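Local coordinates for reticulocyte binding protein (Streptococcus agalactiae COH1, PDB 3FAW) that is a cell-wall-anchored pullulanase that probably hydrolyses the alpha-1,6 branch linkages of pullulan and related alpha-glucans, at residues K591-E594 / E595-R599; D580-A583 / K584-K588; L801-D804 / P805-I809; A370-K373 / Q374-H377; A225-D228 / S229-N233. All coordinates share one frame; numbering follows the deposited sequence.

In the fold
Contacts 1, 2 and 3 gather at one end of the molecule, where the catalytic barrel meets the C-terminal domain. Contact 2 closes helix 578-586 and contact 1 opens helix 590-609, which comes next in the chain. Their centres are 10 Å apart and they pack directly, Ile597 CD1 lying 3.6 Å from Ala583 CB. Contact 3, its centre 17 Å from that of contact 1, sets Leu806 and Ala808 against helix 590-609. Contact 4 belongs to another barrel helix, about 39 Å away from contacts 1 and 2 between centres. Contact 5, its centre about 25 Å from that of contact 4, lies in a loop, with the Ser229 side chain about 8 Å from a bound calcium.

Contact 1. Residues K591-E594 / E595-R599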
# COMPACT_ATOMS: atom_id res chain seq x y z
N LYS A 591 28.73 14.42 7.87
CA LYS A 591 29.37 15.67 8.33
C LYS A 591 30.57 16.07 7.46
O LYS A 591 30.85 17.26 7.30
CB LYS A 591 29.81 15.54 9.79
CG LYS A 591 30.25 16.86 10.43
CD LYS A 591 30.62 16.70 11.90
CE LYS A 591 29.40 16.55 12.79
NZ LYS A 591 28.55 17.78 12.81
N VAL A 592 31.28 15.07 6.92
CA VAL A 592 32.43 15.32 6.04
C VAL A 592 32.24 14.83 4.60
O VAL A 592 32.99 15.23 3.71
CB VAL A 592 33.71 14.66 6.60
CG1 VAL A 592 34.01 15.18 8.00
CG2 VAL A 592 33.59 13.14 6.60
N ALA A 593 31.25 13.96 4.36
CA ALA A 593 31.08 13.32 3.05
C ALA A 593 29.71 13.60 2.41
O ALA A 593 29.27 12.84 1.55
CB ALA A 593 31.30 11.82 3.18
N GLU A 594 29.07 14.70 2.80
CA GLU A 594 27.76 15.10 2.25
C GLU A 594 27.76 15.18 0.72
O GLU A 594 26.83 14.73 0.06
CB GLU A 594 27.32 16.44 2.85
CG GLU A 594 26.10 17.08 2.17
CD GLU A 594 25.47 18.20 3.00
OE1 GLU A 594 26.21 18.89 3.72
OE2 GLU A 594 24.24 18.37 2.92
N GLU A 595 28.82 15.77 0.17
CA GLU A 595 28.94 16.00 -1.26
C GLU A 595 29.05 14.69 -2.06
O GLU A 595 28.39 14.53 -3.09
CB GLU A 595 30.16 16.90 -1.53
CG GLU A 595 30.43 17.25 -2.98
CD GLU A 595 29.39 18.17 -3.59
OE1 GLU A 595 28.49 18.65 -2.86
OE2 GLU A 595 29.48 18.43 -4.81
N ASP A 596 29.87 13.76 -1.57
CA ASP A 596 30.04 12.47 -2.23
C ASP A 596 28.74 11.67 -2.19
O ASP A 596 28.32 11.10 -3.20
CB ASP A 596 31.16 11.68 -1.56
CG ASP A 596 31.49 10.40 -2.31
OD1 ASP A 596 31.85 10.48 -3.50
OD2 ASP A 596 31.39 9.31 -1.70
N ILE A 597 28.10 11.64 -1.03
CA ILE A 597 26.84 10.93 -0.85
C ILE A 597 25.80 11.41 -1.86
O ILE A 597 25.12 10.59 -2.48
CB ILE A 597 26.31 11.07 0.61
CG1 ILE A 597 27.23 10.31 1.58
CG2 ILE A 597 24.89 10.52 0.72
CD1 ILE A 597 26.98 10.64 3.05
N HIS A 598 25.68 12.72 -2.05
CA HIS A 598 24.72 13.29 -3.00
C HIS A 598 25.11 13.03 -4.47
O HIS A 598 24.24 12.86 -5.31
CB HIS A 598 24.51 14.79 -2.76
CG HIS A 598 23.61 15.08 -1.60
ND1 HIS A 598 24.00 14.90 -0.29
CD2 HIS A 598 22.34 15.55 -1.55
CE1 HIS A 598 23.01 15.24 0.51
NE2 HIS A 598 21.99 15.63 -0.23
N ARG A 599 26.41 13.00 -4.76
CA ARG A 599 26.87 12.64 -6.10
C ARG A 599 26.39 11.23 -6.45
O ARG A 599 25.90 11.00 -7.55
CB ARG A 599 28.40 12.75 -6.20
CG ARG A 599 28.88 14.18 -6.39
CD ARG A 599 30.40 14.28 -6.43
NE ARG A 599 30.83 15.68 -6.39
CZ ARG A 599 32.09 16.09 -6.38
NH1 ARG A 599 33.10 15.21 -6.40
NH2 ARG A 599 32.36 17.39 -6.35
O HOH W 1 31.04 17.11 1.71
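His598 turns back one helical turn onto Glu594. Its CB sits 3.7 Å from Glu594 O, and chi1 of -78° sets CG beside the backbone N, swinging the ring toward that same oxygen. ND1 then donates to Glu594 O at 2.9 Å, a moderately bent bond. The backbone N of His598 also donates to Glu594 O, at 3.1 Å, so one carbonyl is gripped from opposite faces of its plane. Further round the ring, CE1 rests 4.0 Å from Glu594 CG, while the Glu594 carboxylate crosses the imidazole obliquely, planes 51° apart. At the tip, NE2 makes a weak bond to Tyr623 O. With a carbonyl oxygen at each nitrogen and a carboxylate nearby, a protonated ring would probably be stabilised.

On the side facing helix 578-586, Ile597 lays CG1 3.3 Å from Ala593 O, the oxygen that its own N also bonds. Water 1 accepts from Glu595 N at 3.0 Å. Glu595 and Arg599 form a salt bridge through weak, long bonds. These i to i+4 pairs belong to the first turns of alpha-helix 590-609, which is kinked where Glu595 N bonds a water instead of the turn before.

Contact 2. Residues D580-A583 / K584-K588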
# COMPACT_ATOMS: atom_id res chain seq x y z
N ASP A 580 20.57 7.91 3.51
CA ASP A 580 21.08 7.20 4.68
C ASP A 580 21.67 5.83 4.33
O ASP A 580 22.67 5.42 4.94
CB ASP A 580 19.98 7.04 5.73
CG ASP A 580 19.54 8.38 6.35
OD1 ASP A 580 20.21 9.41 6.15
OD2 ASP A 580 18.52 8.38 7.05
N VAL A 581 21.07 5.13 3.38
CA VAL A 581 21.57 3.82 2.95
C VAL A 581 22.86 3.95 2.14
O VAL A 581 23.75 3.10 2.23
CB VAL A 581 20.50 3.03 2.16
CG1 VAL A 581 20.33 3.59 0.74
CG2 VAL A 581 20.85 1.55 2.11
N ILE A 582 22.98 5.03 1.37
CA ILE A 582 24.23 5.34 0.67
C ILE A 582 25.37 5.58 1.67
O ILE A 582 26.45 5.02 1.53
CB ILE A 582 24.08 6.55 -0.28
CG1 ILE A 582 23.31 6.14 -1.53
CG2 ILE A 582 25.45 7.12 -0.67
CD1 ILE A 582 22.85 7.31 -2.39
N ALA A 583 25.11 6.41 2.68
CA ALA A 583 26.10 6.73 3.71
C ALA A 583 26.51 5.49 4.51
O ALA A 583 27.68 5.32 4.86
CB ALA A 583 25.57 7.81 4.66
N LYS A 584 25.53 4.63 4.79
CA LYS A 584 25.78 3.35 5.46
C LYS A 584 26.59 2.41 4.58
O LYS A 584 27.53 1.78 5.05
CB LYS A 584 24.45 2.68 5.86
CG LYS A 584 24.58 1.23 6.33
CD LYS A 584 25.43 1.09 7.58
CE LYS A 584 25.54 -0.36 8.03
NZ LYS A 584 26.33 -0.50 9.28
N SER A 585 26.21 2.33 3.30
CA SER A 585 26.83 1.38 2.37
C SER A 585 28.31 1.67 2.11
O SER A 585 29.12 0.74 2.05
CB SER A 585 26.06 1.34 1.05
OG SER A 585 24.75 0.82 1.26
N ILE A 586 28.65 2.94 1.97
CA ILE A 586 30.05 3.37 1.82
C ILE A 586 30.76 3.60 3.16
O ILE A 586 31.97 3.82 3.19
CB ILE A 586 30.18 4.67 0.95
CG1 ILE A 586 29.63 5.89 1.69
CG2 ILE A 586 29.47 4.48 -0.39
CD1 ILE A 586 29.58 7.16 0.84
N ASN A 587 29.99 3.56 4.25
CA ASN A 587 30.50 3.82 5.61
C ASN A 587 31.22 5.16 5.73
O ASN A 587 32.41 5.22 6.04
CB ASN A 587 31.42 2.67 6.08
CG ASN A 587 31.79 2.78 7.56
OD1 ASN A 587 32.95 2.60 7.94
ND2 ASN A 587 30.80 3.11 8.39
N LYS A 588 30.48 6.25 5.49
CA LYS A 588 31.03 7.59 5.62
C LYS A 588 30.10 8.52 6.42
O LYS A 588 28.87 8.37 6.38
CB LYS A 588 31.33 8.18 4.24
CG LYS A 588 32.49 7.49 3.54
CD LYS A 588 32.86 8.19 2.24
CE LYS A 588 34.10 7.59 1.62
NZ LYS A 588 34.54 8.32 0.40
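Two donors of Ser585 come to Val581 O from opposite sides of its carbonyl plane, each moderately tilted out of it: OG at 2.7 Å and the backbone N at 2.8 Å. Ser585 OG gets there because chi1 of -65° places it beside its own backbone N, which folds the hydroxyl back along the helix. A buried serine thus spends its proton on a carbonyl one turn earlier, and Val581 CG2 lies just past the hydroxyl. The Ala583 peptide is used differently, for Lys588 N comes to Ala583 O at 3.0 Å in the carbonyl plane.

That last bond is the 6→1 bond of a Schellman motif. The 5→2 bond, Asn587 N to Lys584 O, is weak, and Asn587, the C-prime residue, takes up the positive phi (55°) that lets the chain leave the helix. The reversal returns Lys588 O to 3.8 Å from Ala583 CB. Ile586, the last helical residue, has CG1 between its backbone N and carbonyl carbon, chi1 70°, a crowded position that brings CG1 to 3.3 Å from Ile582 O. Ile586 CD1 ends 4.4 Å from Ile582 CG2.

The polar ends are held from outside: the Asp580 carboxylate by Thr626 and Lys627 N, and Lys584 NZ by Leu649 O at the end of strand 647-649. Ile582 and Ala583 pack on Ile597 of helix 590-609, and Ile582 also on Leu601. Helices 578-586 and 590-609 follow each other in the crossover that links barrel strand 566-568 to its parallel neighbour 614-618.

Contact 3. Residues L801-D804 / P805-I809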
# COMPACT_ATOMS: atom_id res chain seq x y z
N LEU A 801 34.34 8.50 -24.83
CA LEU A 801 34.04 9.55 -23.86
C LEU A 801 34.85 9.30 -22.60
O LEU A 801 34.92 8.18 -22.11
CB LEU A 801 32.54 9.52 -23.51
CG LEU A 801 31.59 10.37 -24.35
CD1 LEU A 801 31.79 10.15 -25.84
CD2 LEU A 801 30.16 10.08 -23.95
N LEU A 802 35.48 10.36 -22.08
CA LEU A 802 36.16 10.30 -20.79
C LEU A 802 35.26 10.94 -19.74
O LEU A 802 34.98 12.14 -19.81
CB LEU A 802 37.51 11.02 -20.84
CG LEU A 802 38.33 11.09 -19.55
CD1 LEU A 802 38.59 9.69 -18.99
CD2 LEU A 802 39.64 11.82 -19.80
N ILE A 803 34.82 10.13 -18.78
CA ILE A 803 33.84 10.58 -17.79
C ILE A 803 34.43 10.61 -16.39
O ILE A 803 35.06 9.64 -15.95
CB ILE A 803 32.57 9.69 -17.81
CG1 ILE A 803 31.96 9.68 -19.22
CG2 ILE A 803 31.55 10.18 -16.78
CD1 ILE A 803 30.75 8.80 -19.35
N ASP A 804 34.21 11.72 -15.69
CA ASP A 804 34.67 11.90 -14.31
C ASP A 804 34.05 10.87 -13.36
O ASP A 804 32.97 10.35 -13.63
CB ASP A 804 34.30 13.30 -13.80
CG ASP A 804 35.28 14.38 -14.24
OD1 ASP A 804 35.99 14.22 -15.26
OD2 ASP A 804 35.33 15.43 -13.55
N PRO A 805 34.72 10.58 -12.23
CA PRO A 805 34.11 9.69 -11.23
C PRO A 805 32.79 10.22 -10.67
O PRO A 805 32.60 11.43 -10.57
CB PRO A 805 35.17 9.62 -10.12
CG PRO A 805 36.06 10.79 -10.35
CD PRO A 805 36.05 11.05 -11.82
N LEU A 806 31.88 9.30 -10.33
CA LEU A 806 30.57 9.65 -9.76
C LEU A 806 29.83 10.71 -10.58
O LEU A 806 29.32 11.70 -10.03
CB LEU A 806 30.74 10.10 -8.31
CG LEU A 806 31.51 9.14 -7.40
CD1 LEU A 806 31.42 9.59 -5.96
CD2 LEU A 806 30.99 7.71 -7.55
N THR A 807 29.76 10.50 -11.89
CA THR A 807 29.16 11.46 -12.82
C THR A 807 28.21 10.76 -13.80
O THR A 807 28.50 9.66 -14.29
CB THR A 807 30.24 12.21 -13.63
OG1 THR A 807 31.12 12.89 -12.73
CG2 THR A 807 29.62 13.22 -14.60
N ALA A 808 27.07 11.40 -14.06
CA ALA A 808 26.11 10.92 -15.06
C ALA A 808 26.10 11.89 -16.25
O ALA A 808 26.01 13.10 -16.05
CB ALA A 808 24.71 10.80 -14.46
N ILE A 809 26.19 11.35 -17.46
CA ILE A 809 26.12 12.15 -18.68
C ILE A 809 25.01 11.63 -19.61
O ILE A 809 24.94 10.43 -19.88
CB ILE A 809 27.45 12.15 -19.47
CG1 ILE A 809 28.64 12.51 -18.56
CG2 ILE A 809 27.39 13.14 -20.62
CD1 ILE A 809 28.61 13.93 -18.04
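Ile803 passes its CG2 methyl over the start of the returning strand, 4.0 Å from Thr807 CB and 4.1 Å from Ile809 CG1. With CG2 anti to the backbone N, the methyl bridges these two residues, both of which turn their side chains toward 801-804. Ile803 and Leu801 also meet Phe752 of strand 748-754, so the patch belongs to an apolar core.

Nearer the bend, Thr807 packs against Asp804: Thr807 CB is 3.3 Å from Asp804 O, and Thr807 OG1 is 3.4 Å from Asp804 CB. The hydroxyl donates to Pro805 O at 3.0 Å. It comes from well above the carbonyl plane, 60° out of it, and so pins the tight corner formed by Pro805 and Leu806 without using a lone pair. Asn754 ND2 bonds Ile803 O and, weakly, Asp804 O.

Leu806 adopts left-handed helical angles (50°/49°), and it and Thr807 both face Asn754. That is a G1 beta bulge, placed where strand 807-813 begins. On the outside of the bend, Leu806 touches Arg600 of helix 590-609, and Ala808 further along touches Leu603 and Val606. The bend carries the chain from strand 800-803 of a three-strand sheet into strand 807-813 of a five-strand one, a crossing between layers consistent with the beta-sandwich C-terminal domain found in alpha-amylase family enzymes.

Contact 4. Residues A370-K373 / Q374-H377; sequences AELK and QLIH
Leu372 and Ile376 meet along one side of the helix, Ile376 CD1 lying 3.9 Å from Leu372 CG and 4.1 Å from Leu372 CD1. Ile376 chi1 of -71° puts CG1 beside the backbone N and back over the preceding turn, where it rests only 3.2 Å from Leu372 O. Leu372 CG runs the other way, anti to its N (chi1 -178°), and the leucine crosses the isoleucine chain at a slant. On the flank Leu372 CD1 comes to 4.3 Å from Leu375 CD2, a looser contact.

Under these side chains the backbone is regular alpha-helix. Ile376 N donates to Leu372 O at 3.0 Å and His377 N to Lys373 O at 2.9 Å. This is helix 367-381 of the (beta/alpha)8 barrel, on the crossover between parallel strands 312-315 and 385-390, and its apolar residues pack against neighbouring helices.

In the next shell, Phe449 of helix 432-449 covers Leu372 and Ile376, while Phe295 bears on Leu372 and Leu375, and Phe298 on Leu375. Lys373 stretches fully out along the same side as Phe449, where its buried NZ is taken up by a salt bridge to Glu448 and by the carbonyls of Pro246 and Leu249. Glu371, of opposite charge, has both carboxylate oxygens engaged, OE1 by Ser359 OG and OE2 by Glu360 N.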
# COMPACT_ATOMS: atom_id res chain seq x y z
N ALA A 370 -15.07 16.24 2.90
CA ALA A 370 -14.94 17.51 2.19
C ALA A 370 -13.47 17.94 2.05
O ALA A 370 -13.06 18.45 1.01
CB ALA A 370 -15.74 18.59 2.90
N GLU A 371 -12.68 17.71 3.09
CA GLU A 371 -11.27 18.10 3.10
C GLU A 371 -10.40 17.27 2.14
O GLU A 371 -9.50 17.83 1.51
CB GLU A 371 -10.71 18.00 4.51
CG GLU A 371 -11.25 19.05 5.47
CD GLU A 371 -10.98 18.70 6.91
OE1 GLU A 371 -11.40 17.61 7.36
OE2 GLU A 371 -10.33 19.51 7.61
N LEU A 372 -10.65 15.97 2.04
CA LEU A 372 -9.89 15.12 1.10
C LEU A 372 -10.30 15.40 -0.35
O LEU A 372 -9.46 15.45 -1.24
CB LEU A 372 -10.05 13.63 1.42
CG LEU A 372 -9.24 12.66 0.53
CD1 LEU A 372 -7.75 13.00 0.54
CD2 LEU A 372 -9.46 11.21 0.95
N LYS A 373 -11.60 15.59 -0.58
CA LYS A 373 -12.09 15.97 -1.90
C LYS A 373 -11.47 17.28 -2.39
O LYS A 373 -11.14 17.41 -3.57
CB LYS A 373 -13.62 16.10 -1.90
CG LYS A 373 -14.38 14.77 -1.95
CD LYS A 373 -15.87 15.05 -2.01
CE LYS A 373 -16.72 13.80 -2.05
NZ LYS A 373 -18.09 14.12 -2.57
N GLN A 374 -11.33 18.25 -1.49
CA GLN A 374 -10.77 19.56 -1.83
C GLN A 374 -9.29 19.45 -2.18
O GLN A 374 -8.85 20.02 -3.18
CB GLN A 374 -10.97 20.55 -0.68
CG GLN A 374 -10.54 21.99 -0.99
CD GLN A 374 -11.40 22.64 -2.07
OE1 GLN A 374 -10.88 23.08 -3.10
NE2 GLN A 374 -12.70 22.70 -1.84
N LEU A 375 -8.53 18.72 -1.37
CA LEU A 375 -7.13 18.43 -1.67
C LEU A 375 -6.99 17.76 -3.04
O LEU A 375 -6.11 18.13 -3.82
CB LEU A 375 -6.52 17.53 -0.59
CG LEU A 375 -5.12 16.97 -0.86
CD1 LEU A 375 -4.12 18.10 -1.05
CD2 LEU A 375 -4.68 16.04 0.26
N ILE A 376 -7.85 16.79 -3.33
CA ILE A 376 -7.80 16.04 -4.60
C ILE A 376 -8.16 16.94 -5.79
O ILE A 376 -7.55 16.85 -6.85
CB ILE A 376 -8.69 14.78 -4.54
CG1 ILE A 376 -8.06 13.74 -3.61
CG2 ILE A 376 -8.88 14.18 -5.93
CD1 ILE A 376 -8.93 12.51 -3.35
N HIS A 377 -9.15 17.81 -5.60
CA HIS A 377 -9.51 18.83 -6.59
C HIS A 377 -8.35 19.81 -6.82
O HIS A 377 -8.09 20.21 -7.95
CB HIS A 377 -10.77 19.58 -6.12
CG HIS A 377 -11.45 20.38 -7.20
ND1 HIS A 377 -12.02 19.79 -8.31
CD2 HIS A 377 -11.67 21.71 -7.32
CE1 HIS A 377 -12.55 20.73 -9.08
NE2 HIS A 377 -12.36 21.90 -8.50

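Contact 5. Residues A225-D228 / S229-N233; sequences AEWD and SNTVN
Ser229 lies on the Trp227 indole, its CA 3.6 Å from Trp227 CZ2. The same CA stands 4.1 Å from the centre of the six-membered ring and 29° off the normal, an off-centre CH-pi contact, with Ser229 N over the same face toward the rim. The indole lies against the turn because its CG is anti to the backbone N (chi1 174°), and NE1 is anchored by Phe322 O. Ser229 OG holds water 2 at 2.8 Å, and that water makes a weak bond to Asp228 OD1.

At Asn230 the backbone N meets Asp228 OD1 at 3.3 Å, which closes an Asx turn. The approach is from above the carboxylate plane, 68° out of it. The Asn230 amide stands nearly perpendicular to that carboxylate.

Thr231 supplies two donors to one oxygen. Its N reaches Asp228 O at 2.9 Å, and OG1 reaches it at 2.7 Å, close to the line of the C=O bond. Water 3 completes a small ring, donating to Thr231 OG1 at 3.1 Å and accepting from Asp228 N.

Val232 finishes the wrap, its CG2 methyl 3.6 Å from Trp227 CH2 at an oblique approach.

Backbone bonds from Trp227 to Glu326 and from Ser229 to Val324 fasten the loop to its neighbour. Asp228, just before the 3-10 turn, serves it twice, its carbonyl O taking Thr231 N and OG1 and its carboxylate taking Asn230 N, while one face of Trp227 meets Ser229. The chemistry implies a surface turn probably held largely by the acceptors of Asp228, with two waters bridging.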
# COMPACT_ATOMS: atom_id res chain seq x y z
N ALA A 225 -16.87 8.92 14.35
CA ALA A 225 -16.64 9.86 15.45
C ALA A 225 -15.14 10.02 15.68
O ALA A 225 -14.38 9.10 15.38
CB ALA A 225 -17.32 9.38 16.72
N GLU A 226 -14.73 11.18 16.19
CA GLU A 226 -13.33 11.40 16.55
C GLU A 226 -12.84 10.22 17.40
O GLU A 226 -13.55 9.77 18.31
CB GLU A 226 -13.12 12.75 17.27
CG GLU A 226 -13.72 12.88 18.69
CD GLU A 226 -15.24 12.92 18.74
OE1 GLU A 226 -15.89 13.09 17.68
OE2 GLU A 226 -15.80 12.79 19.85
N TRP A 227 -11.66 9.72 17.08
CA TRP A 227 -11.18 8.44 17.62
C TRP A 227 -9.89 8.60 18.43
O TRP A 227 -8.93 9.24 17.98
CB TRP A 227 -10.98 7.44 16.47
CG TRP A 227 -10.35 6.13 16.85
CD1 TRP A 227 -9.21 5.60 16.33
CD2 TRP A 227 -10.83 5.18 17.82
NE1 TRP A 227 -8.94 4.38 16.92
CE2 TRP A 227 -9.92 4.10 17.84
CE3 TRP A 227 -11.93 5.14 18.68
CZ2 TRP A 227 -10.08 3.00 18.68
CZ3 TRP A 227 -12.09 4.05 19.52
CH2 TRP A 227 -11.17 2.99 19.51
N ASP A 228 -9.90 8.03 19.63
CA ASP A 228 -8.73 7.97 20.49
C ASP A 228 -8.67 6.56 21.08
O ASP A 228 -9.49 6.21 21.92
CB ASP A 228 -8.84 9.02 21.61
CG ASP A 228 -7.68 8.97 22.60
OD1 ASP A 228 -6.66 8.30 22.31
OD2 ASP A 228 -7.79 9.59 23.67
N SER A 229 -7.71 5.76 20.62
CA SER A 229 -7.62 4.34 21.01
C SER A 229 -7.38 4.11 22.50
O SER A 229 -7.59 3.00 22.99
CB SER A 229 -6.58 3.59 20.17
OG SER A 229 -5.29 4.16 20.27
N ASN A 230 -6.94 5.14 23.22
CA ASN A 230 -6.84 5.07 24.68
C ASN A 230 -8.19 4.86 25.37
O ASN A 230 -8.24 4.37 26.49
CB ASN A 230 -6.16 6.33 25.24
CG ASN A 230 -4.66 6.36 24.98
OD1 ASN A 230 -4.11 7.41 24.63
ND2 ASN A 230 -4.00 5.22 25.16
N THR A 231 -9.28 5.22 24.69
CA THR A 231 -10.63 5.09 25.26
C THR A 231 -11.21 3.68 25.19
O THR A 231 -12.28 3.42 25.73
CB THR A 231 -11.63 6.07 24.59
OG1 THR A 231 -11.83 5.69 23.22
CG2 THR A 231 -11.11 7.51 24.66
N VAL A 232 -10.52 2.76 24.51
CA VAL A 232 -10.97 1.37 24.39
C VAL A 232 -11.21 0.72 25.74
O VAL A 232 -10.42 0.89 26.67
CB VAL A 232 -9.93 0.50 23.61
CG1 VAL A 232 -10.14 -0.99 23.88
CG2 VAL A 232 -10.00 0.80 22.12
N ASN A 233 -12.32 -0.01 25.86
CA ASN A 233 -12.56 -0.88 27.03
C ASN A 233 -13.14 -2.23 26.59
O ASN A 233 -13.15 -2.53 25.39
CB ASN A 233 -13.43 -0.17 28.09
CG ASN A 233 -14.80 0.24 27.57
OD1 ASN A 233 -15.42 -0.46 26.78
ND2 ASN A 233 -15.29 1.39 28.04
O HOH W 2 -3.97 6.41 21.19
O HOH W 3 -12.45 7.74 21.02